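Local atomic coordinates of AT-rich interactive domain-containing protein 4 (PDB entry 6LQF), a protein that recognises methylated histone H3 tails and DNA through its linked PHD finger and ARID domain, and probably regulates transcription as part of an ISWI chromatin-remodelling complex. Residues V146-A155 with E178-V186; Y70-G78 with Y124-E132. All coordinates share one frame; numbering follows the deposited sequence.

Interaction 1 of 2, residues V146-A155 with E178-V186. With ZN (zinc ion), chain F.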
# COMPACT_ATOMS: atom_id res chain seq x y z
N VAL A 146 14.12 2.65 -1.92
CA VAL A 146 13.90 2.68 -0.48
C VAL A 146 13.32 4.04 -0.07
O VAL A 146 13.63 5.08 -0.67
CB VAL A 146 15.19 2.36 0.31
CG1 VAL A 146 14.87 2.31 1.76
CG2 VAL A 146 15.73 1.03 -0.04
N ASN A 147 12.46 4.04 0.96
CA ASN A 147 11.83 5.25 1.44
C ASN A 147 12.65 5.76 2.65
O ASN A 147 12.96 4.98 3.58
CB ASN A 147 10.38 5.00 1.85
CG ASN A 147 9.67 6.28 2.28
OD1 ASN A 147 9.36 6.46 3.47
ND2 ASN A 147 9.41 7.15 1.36
N CYS A 148 13.01 7.04 2.63
CA CYS A 148 13.73 7.58 3.76
C CYS A 148 12.88 7.65 5.00
O CYS A 148 11.86 8.30 4.99
CB CYS A 148 14.24 8.95 3.38
SG CYS A 148 15.18 9.77 4.76
N GLY A 149 13.39 7.07 6.08
CA GLY A 149 12.67 7.09 7.36
C GLY A 149 12.62 8.49 7.98
O GLY A 149 11.81 8.74 8.88
N SER A 150 13.46 9.40 7.54
CA SER A 150 13.51 10.72 8.15
C SER A 150 12.60 11.73 7.42
O SER A 150 11.76 12.40 8.03
CB SER A 150 14.96 11.18 8.14
OG SER A 150 15.08 12.53 8.51
N CYS A 151 12.76 11.85 6.10
CA CYS A 151 12.01 12.86 5.35
C CYS A 151 10.82 12.28 4.59
O CYS A 151 10.02 13.06 4.09
CB CYS A 151 12.92 13.60 4.36
SG CYS A 151 13.59 12.62 2.98
N GLY A 152 10.75 10.95 4.46
CA GLY A 152 9.67 10.27 3.76
C GLY A 152 9.75 10.34 2.23
O GLY A 152 8.81 9.91 1.57
N GLU A 153 10.83 10.87 1.66
CA GLU A 153 10.98 10.85 0.22
C GLU A 153 11.55 9.51 -0.22
O GLU A 153 12.00 8.70 0.60
CB GLU A 153 11.85 12.00 -0.24
CG GLU A 153 11.17 13.31 -0.00
CD GLU A 153 12.03 14.49 -0.39
OE1 GLU A 153 13.19 14.26 -0.81
OE2 GLU A 153 11.56 15.64 -0.27
N TRP A 154 11.55 9.28 -1.53
CA TRP A 154 11.98 8.02 -2.07
C TRP A 154 13.26 8.12 -2.87
O TRP A 154 13.48 9.12 -3.50
CB TRP A 154 10.92 7.47 -3.01
CG TRP A 154 9.67 6.91 -2.33
CD1 TRP A 154 8.51 7.55 -2.05
CD2 TRP A 154 9.51 5.56 -1.92
NE1 TRP A 154 7.61 6.66 -1.47
CE2 TRP A 154 8.19 5.42 -1.43
CE3 TRP A 154 10.32 4.42 -2.01
CZ2 TRP A 154 7.71 4.21 -0.93
CZ3 TRP A 154 9.85 3.22 -1.52
CH2 TRP A 154 8.55 3.10 -1.04
N ALA A 155 14.12 7.12 -2.74
CA ALA A 155 15.39 7.08 -3.47
C ALA A 155 15.59 5.75 -4.16
O ALA A 155 15.26 4.68 -3.61
CB ALA A 155 16.55 7.34 -2.51
N GLU A 178 16.79 0.17 8.95
CA GLU A 178 16.38 1.56 8.84
C GLU A 178 17.12 2.21 7.67
O GLU A 178 18.31 1.96 7.48
CB GLU A 178 16.72 2.31 10.17
CG GLU A 178 16.47 3.79 10.16
CD GLU A 178 17.08 4.47 11.39
OE1 GLU A 178 18.01 3.90 11.99
OE2 GLU A 178 16.64 5.58 11.74
N TYR A 179 16.44 3.00 6.84
CA TYR A 179 17.12 3.74 5.79
C TYR A 179 16.98 5.25 6.03
O TYR A 179 15.87 5.74 6.19
CB TYR A 179 16.58 3.37 4.41
CG TYR A 179 17.24 4.19 3.33
CD1 TYR A 179 18.55 3.94 2.97
CD2 TYR A 179 16.56 5.23 2.69
CE1 TYR A 179 19.18 4.73 2.01
CE2 TYR A 179 17.18 6.02 1.72
CZ TYR A 179 18.50 5.77 1.41
OH TYR A 179 19.19 6.51 0.45
N VAL A 180 18.10 5.98 6.01
CA VAL A 180 18.08 7.43 6.08
C VAL A 180 18.84 7.93 4.89
O VAL A 180 19.99 7.51 4.69
CB VAL A 180 18.69 7.94 7.40
CG1 VAL A 180 18.83 9.44 7.41
CG2 VAL A 180 17.84 7.46 8.58
N CYS A 181 18.24 8.79 4.10
CA CYS A 181 18.83 9.21 2.81
C CYS A 181 20.06 10.13 2.99
O CYS A 181 20.30 10.61 4.11
CB CYS A 181 17.74 9.93 1.96
SG CYS A 181 17.45 11.70 2.37
N PRO A 182 20.84 10.32 1.92
CA PRO A 182 22.07 11.12 2.06
C PRO A 182 21.76 12.57 2.44
O PRO A 182 22.58 13.20 3.11
CB PRO A 182 22.69 11.04 0.65
CG PRO A 182 22.17 9.78 0.05
CD PRO A 182 20.74 9.67 0.59
N ASN A 183 20.66 13.13 1.96
CA ASN A 183 20.33 14.52 2.31
C ASN A 183 19.96 14.71 3.79
O ASN A 183 20.26 15.76 4.35
CB ASN A 183 19.21 15.03 1.40
CG ASN A 183 19.66 15.09 -0.04
OD1 ASN A 183 20.86 14.98 -0.32
ND2 ASN A 183 18.73 15.31 -0.96
N CYS A 184 19.35 13.71 4.42
CA CYS A 184 18.95 13.78 5.83
C CYS A 184 20.06 13.45 6.81
O CYS A 184 20.08 13.93 7.95
CB CYS A 184 17.80 12.82 6.10
SG CYS A 184 16.22 13.37 5.48
N SER A 185 20.98 12.60 6.39
CA SER A 185 21.98 12.05 7.29
C SER A 185 22.84 13.09 7.97
O SER A 185 23.35 14.00 7.33
CB SER A 185 22.88 11.08 6.52
OG SER A 185 22.19 9.86 6.32
N VAL A 186 22.96 12.96 9.30
CA VAL A 186 23.96 13.74 10.02
C VAL A 186 25.12 12.82 10.41
O VAL A 186 26.07 13.27 11.07
CB VAL A 186 23.35 14.45 11.28
CG1 VAL A 186 22.23 15.42 10.84
CG2 VAL A 186 22.84 13.43 12.34
ZN ZN F . 15.67 11.87 3.83

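Interaction 2 of 2, residues Y70-G78 with Y124-E132. With ZN (zinc ion), chain E.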
# COMPACT_ATOMS: atom_id res chain seq x y z
N TYR A 70 -5.18 -0.59 1.10
CA TYR A 70 -5.15 0.40 0.02
C TYR A 70 -4.00 1.38 0.19
O TYR A 70 -3.24 1.58 -0.74
CB TYR A 70 -6.46 1.16 -0.04
CG TYR A 70 -6.54 2.11 -1.21
CD1 TYR A 70 -6.74 1.62 -2.52
CD2 TYR A 70 -6.49 3.50 -1.02
CE1 TYR A 70 -6.87 2.48 -3.57
CE2 TYR A 70 -6.61 4.39 -2.09
CZ TYR A 70 -6.84 3.86 -3.36
OH TYR A 70 -6.98 4.74 -4.43
N ARG A 71 -3.85 1.95 1.40
CA ARG A 71 -2.80 2.97 1.62
C ARG A 71 -1.41 2.39 1.36
O ARG A 71 -0.56 3.06 0.73
CB ARG A 71 -2.88 3.54 3.03
CG ARG A 71 -4.15 4.39 3.17
CD ARG A 71 -4.17 5.27 4.37
NE ARG A 71 -4.06 4.52 5.59
CZ ARG A 71 -3.97 5.11 6.79
NH1 ARG A 71 -3.96 6.44 6.88
NH2 ARG A 71 -3.87 4.37 7.89
N GLU A 72 -1.18 1.16 1.81
CA GLU A 72 0.16 0.61 1.65
C GLU A 72 0.47 0.31 0.19
O GLU A 72 1.63 0.45 -0.28
CB GLU A 72 0.33 -0.66 2.47
CG GLU A 72 0.31 -0.40 3.98
CD GLU A 72 1.28 0.72 4.44
OE1 GLU A 72 2.42 0.80 3.92
OE2 GLU A 72 0.94 1.55 5.35
N VAL A 73 -0.51 -0.07 -0.59
CA VAL A 73 -0.27 -0.40 -2.00
C VAL A 73 -0.16 0.85 -2.85
O VAL A 73 0.80 0.95 -3.67
CB VAL A 73 -1.39 -1.31 -2.55
CG1 VAL A 73 -1.29 -1.44 -4.11
CG2 VAL A 73 -1.26 -2.68 -1.91
N VAL A 74 -1.01 1.86 -2.62
CA VAL A 74 -0.93 3.00 -3.54
C VAL A 74 0.31 3.84 -3.21
O VAL A 74 0.88 4.47 -4.10
CB VAL A 74 -2.18 3.86 -3.58
CG1 VAL A 74 -3.35 2.98 -4.04
CG2 VAL A 74 -2.51 4.48 -2.19
N SER A 75 0.76 3.81 -1.95
CA SER A 75 2.00 4.57 -1.57
C SER A 75 3.22 3.98 -2.26
O SER A 75 4.25 4.69 -2.37
CB SER A 75 2.18 4.57 -0.08
OG SER A 75 2.54 3.30 0.42
N ARG A 76 3.12 2.74 -2.74
CA ARG A 76 4.24 2.08 -3.43
C ARG A 76 4.07 2.02 -4.94
O ARG A 76 4.87 1.37 -5.65
CB ARG A 76 4.44 0.68 -2.89
CG ARG A 76 4.95 0.74 -1.44
CD ARG A 76 5.03 -0.62 -0.84
NE ARG A 76 5.72 -0.59 0.46
CZ ARG A 76 5.13 -0.31 1.61
NH1 ARG A 76 3.85 -0.01 1.65
NH2 ARG A 76 5.83 -0.33 2.74
N GLY A 77 3.10 2.76 -5.47
CA GLY A 77 2.96 2.84 -6.91
C GLY A 77 1.79 2.07 -7.46
O GLY A 77 1.62 2.05 -8.68
N GLY A 78 0.97 1.45 -6.61
CA GLY A 78 -0.25 0.79 -7.10
C GLY A 78 -0.07 -0.69 -7.37
O GLY A 78 1.05 -1.23 -7.29
N TYR A 124 -7.84 2.67 -10.00
CA TYR A 124 -7.78 3.30 -11.32
C TYR A 124 -8.67 4.57 -11.40
O TYR A 124 -8.38 5.52 -12.13
CB TYR A 124 -8.21 2.32 -12.41
CG TYR A 124 -7.36 1.07 -12.59
CD1 TYR A 124 -6.04 0.99 -12.15
CD2 TYR A 124 -7.92 -0.08 -13.16
CE1 TYR A 124 -5.28 -0.18 -12.35
CE2 TYR A 124 -7.19 -1.23 -13.35
CZ TYR A 124 -5.88 -1.29 -12.94
OH TYR A 124 -5.21 -2.50 -13.16
N ALA A 125 -9.79 4.56 -10.66
CA ALA A 125 -10.70 5.71 -10.72
C ALA A 125 -10.37 6.85 -9.75
O ALA A 125 -11.13 7.82 -9.65
CB ALA A 125 -12.13 5.26 -10.46
N HIS A 126 -9.26 6.74 -9.03
CA HIS A 126 -8.86 7.81 -8.11
C HIS A 126 -7.44 8.24 -8.39
O HIS A 126 -6.82 7.72 -9.32
CB HIS A 126 -9.07 7.36 -6.66
CG HIS A 126 -10.50 7.24 -6.31
ND1 HIS A 126 -11.26 6.13 -6.67
CD2 HIS A 126 -11.36 8.10 -5.72
CE1 HIS A 126 -12.51 6.32 -6.30
NE2 HIS A 126 -12.60 7.51 -5.73
N ASP A 127 -6.95 9.24 -7.65
CA ASP A 127 -5.62 9.80 -7.93
C ASP A 127 -4.77 9.71 -6.69
O ASP A 127 -4.15 10.69 -6.27
CB ASP A 127 -5.75 11.24 -8.40
CG ASP A 127 -6.50 11.33 -9.70
OD1 ASP A 127 -6.08 10.68 -10.69
OD2 ASP A 127 -7.54 12.03 -9.72
N ASP A 128 -4.70 8.51 -6.14
CA ASP A 128 -4.03 8.29 -4.88
C ASP A 128 -2.66 7.65 -5.00
O ASP A 128 -1.99 7.48 -3.97
CB ASP A 128 -4.90 7.41 -4.01
CG ASP A 128 -6.29 7.98 -3.80
OD1 ASP A 128 -6.41 9.22 -3.64
OD2 ASP A 128 -7.23 7.19 -3.75
N VAL A 129 -2.27 7.25 -6.20
CA VAL A 129 -1.00 6.49 -6.35
C VAL A 129 0.22 7.38 -6.36
O VAL A 129 0.23 8.40 -7.07
CB VAL A 129 -1.04 5.64 -7.64
CG1 VAL A 129 0.32 4.99 -7.91
CG2 VAL A 129 -2.14 4.58 -7.48
N ASP A 130 1.24 7.03 -5.55
CA ASP A 130 2.51 7.78 -5.45
C ASP A 130 3.35 7.66 -6.70
O ASP A 130 3.59 6.53 -7.19
CB ASP A 130 3.29 7.29 -4.24
CG ASP A 130 4.47 8.21 -3.92
OD1 ASP A 130 5.45 8.24 -4.70
OD2 ASP A 130 4.42 8.88 -2.87
N GLY A 131 3.70 8.81 -7.27
CA GLY A 131 4.52 8.81 -8.47
C GLY A 131 5.73 9.72 -8.28
O GLY A 131 6.22 10.30 -9.26
N GLU A 132 6.22 9.79 -7.05
CA GLU A 132 7.41 10.62 -6.72
C GLU A 132 8.64 10.16 -7.47
O GLU A 132 8.81 8.98 -7.74
CB GLU A 132 7.71 10.55 -5.23
CG GLU A 132 6.69 11.14 -4.30
CD GLU A 132 7.11 10.92 -2.87
OE1 GLU A 132 8.27 11.26 -2.53
OE2 GLU A 132 6.31 10.36 -2.09
ZN ZN E . -14.30 8.36 -4.99
O HOH W 1 -5.78 5.77 -6.81
O HOH W 2 4.84 6.81 -0.73

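Interaction 1 of 2, residues V146-A155 with E178-V186
Three backbone N-H groups and a zinc ion converge on Cys-148 SG. From across the contact Cys-181 N donates to Cys-148 SG at 3.3 Å, almost straight, while Ser-150 N and Cys-151 N donate from the turn that follows Cys-148. Cys-148 SG stands anti to the backbone N (chi1 180°), a torsion that carries Cys-148 SG to 2.3 Å from the zinc ion. Cys-151, Cys-181 and Cys-184 complete a four-sulfur site, two ligands from each segment. Paired with the separate zinc site of Cys-134, Cys-137, His-156 and Cys-159, it gives the interleaved cross-brace of a PHD finger.

One further bond ties the backbones: Gly-149 N reaches Tyr-179 O at 2.8 Å, meeting the oxygen nearly end-on to its carbonyl (C=O...N 169°). Tyr-179 also brings its side chain against strand 145-147. Val-146 CB sits over one face of the Tyr-179 ring, 4.3 Å from its centroid and 23° off the normal, a CH-pi contact; Val-146 CG1 presses on Tyr-179 CB at 3.3 Å. Asn-147 O lies at the ring edge, 3.7 Å from Tyr-179 CD2. The phenol oxygen is hydrogen-bonded to Asp-160. Ser-150 OG approaches Cys-184 SG to 3.3 Å.

Four thiolate ligands would leave zinc in a net negative site, and N-H donors aimed at Cys-148 SG are likely to spread that charge while fixing the sulfur's position for the metal.

Interaction 2 of 2, residues Y70-G78 with Y124-E132
Asp-128 meets Tyr-70 along most of its length. Asp-128 CB lies 3.4 Å from Tyr-70 OH and borders Val-74 CG2. CG, set anti to the carbonyl carbon (chi1 -56°), which turns the carboxylate to the phenol, falls in the ring plane at its edge. At the tip, OD2 takes the phenol proton on its anti lone pair (Tyr-70 OH to Asp-128 OD2 2.6 Å), and OD1 forms a salt bridge with Arg-18. Ring and carboxylate planes stand 89° apart. A water also joins Tyr-70 OH to Asp-128 N. A phenylalanine in place of Tyr-70 would lack the hydroxyl and would probably leave Asp-128 OD2 without this donor and the water with one anchor fewer.

Segment 70-78 ends helix 66-74 in a Schellman motif, with Gly-77 as its C-prime residue. Val-74 O there accepts Gly-77 N and, from the opposite face of its plane, Asp-130 N at 3.0 Å (172°), so the linker leading into the PHD finger is bonded to the last turn of an ARID helix. The two methyls of Val-129 divide over the turn: CG1 touches Gly-77 C at 3.3 Å and CG2 packs on Val-74 CB at 4.0 Å. Asp-130 OD1 closes an Asx turn with Glu-132 N. Upstream, His-126 NE2 binds zinc at 2.0 Å with His-14, Cys-16 and Asp-32, while its ND1 is hydrogen-bonded to Tyr-122 O.

The two contacts follow one another along the chain, interaction 2 first, and their centres lie about 20 Å apart. They meet mainly at Trp-154, whose CD1 comes within 3.6 Å of Glu-132 OE2 and whose CZ2 lies 3.8 Å from Ser-75 O. The histone peptide bridges both: Asn-147 bonds it through the backbone, Glu-72 forms a salt bridge with one of its basic side chains, and Trp-154, Arg-76 and Asp-130 pack on a modified side chain, consistent with a methyl-lysine reader pocket shared between the PHD and ARID parts. Nearest atoms to the bound nucleic acid are about 13 Å from interaction 1 and about 10 Å from interaction 2.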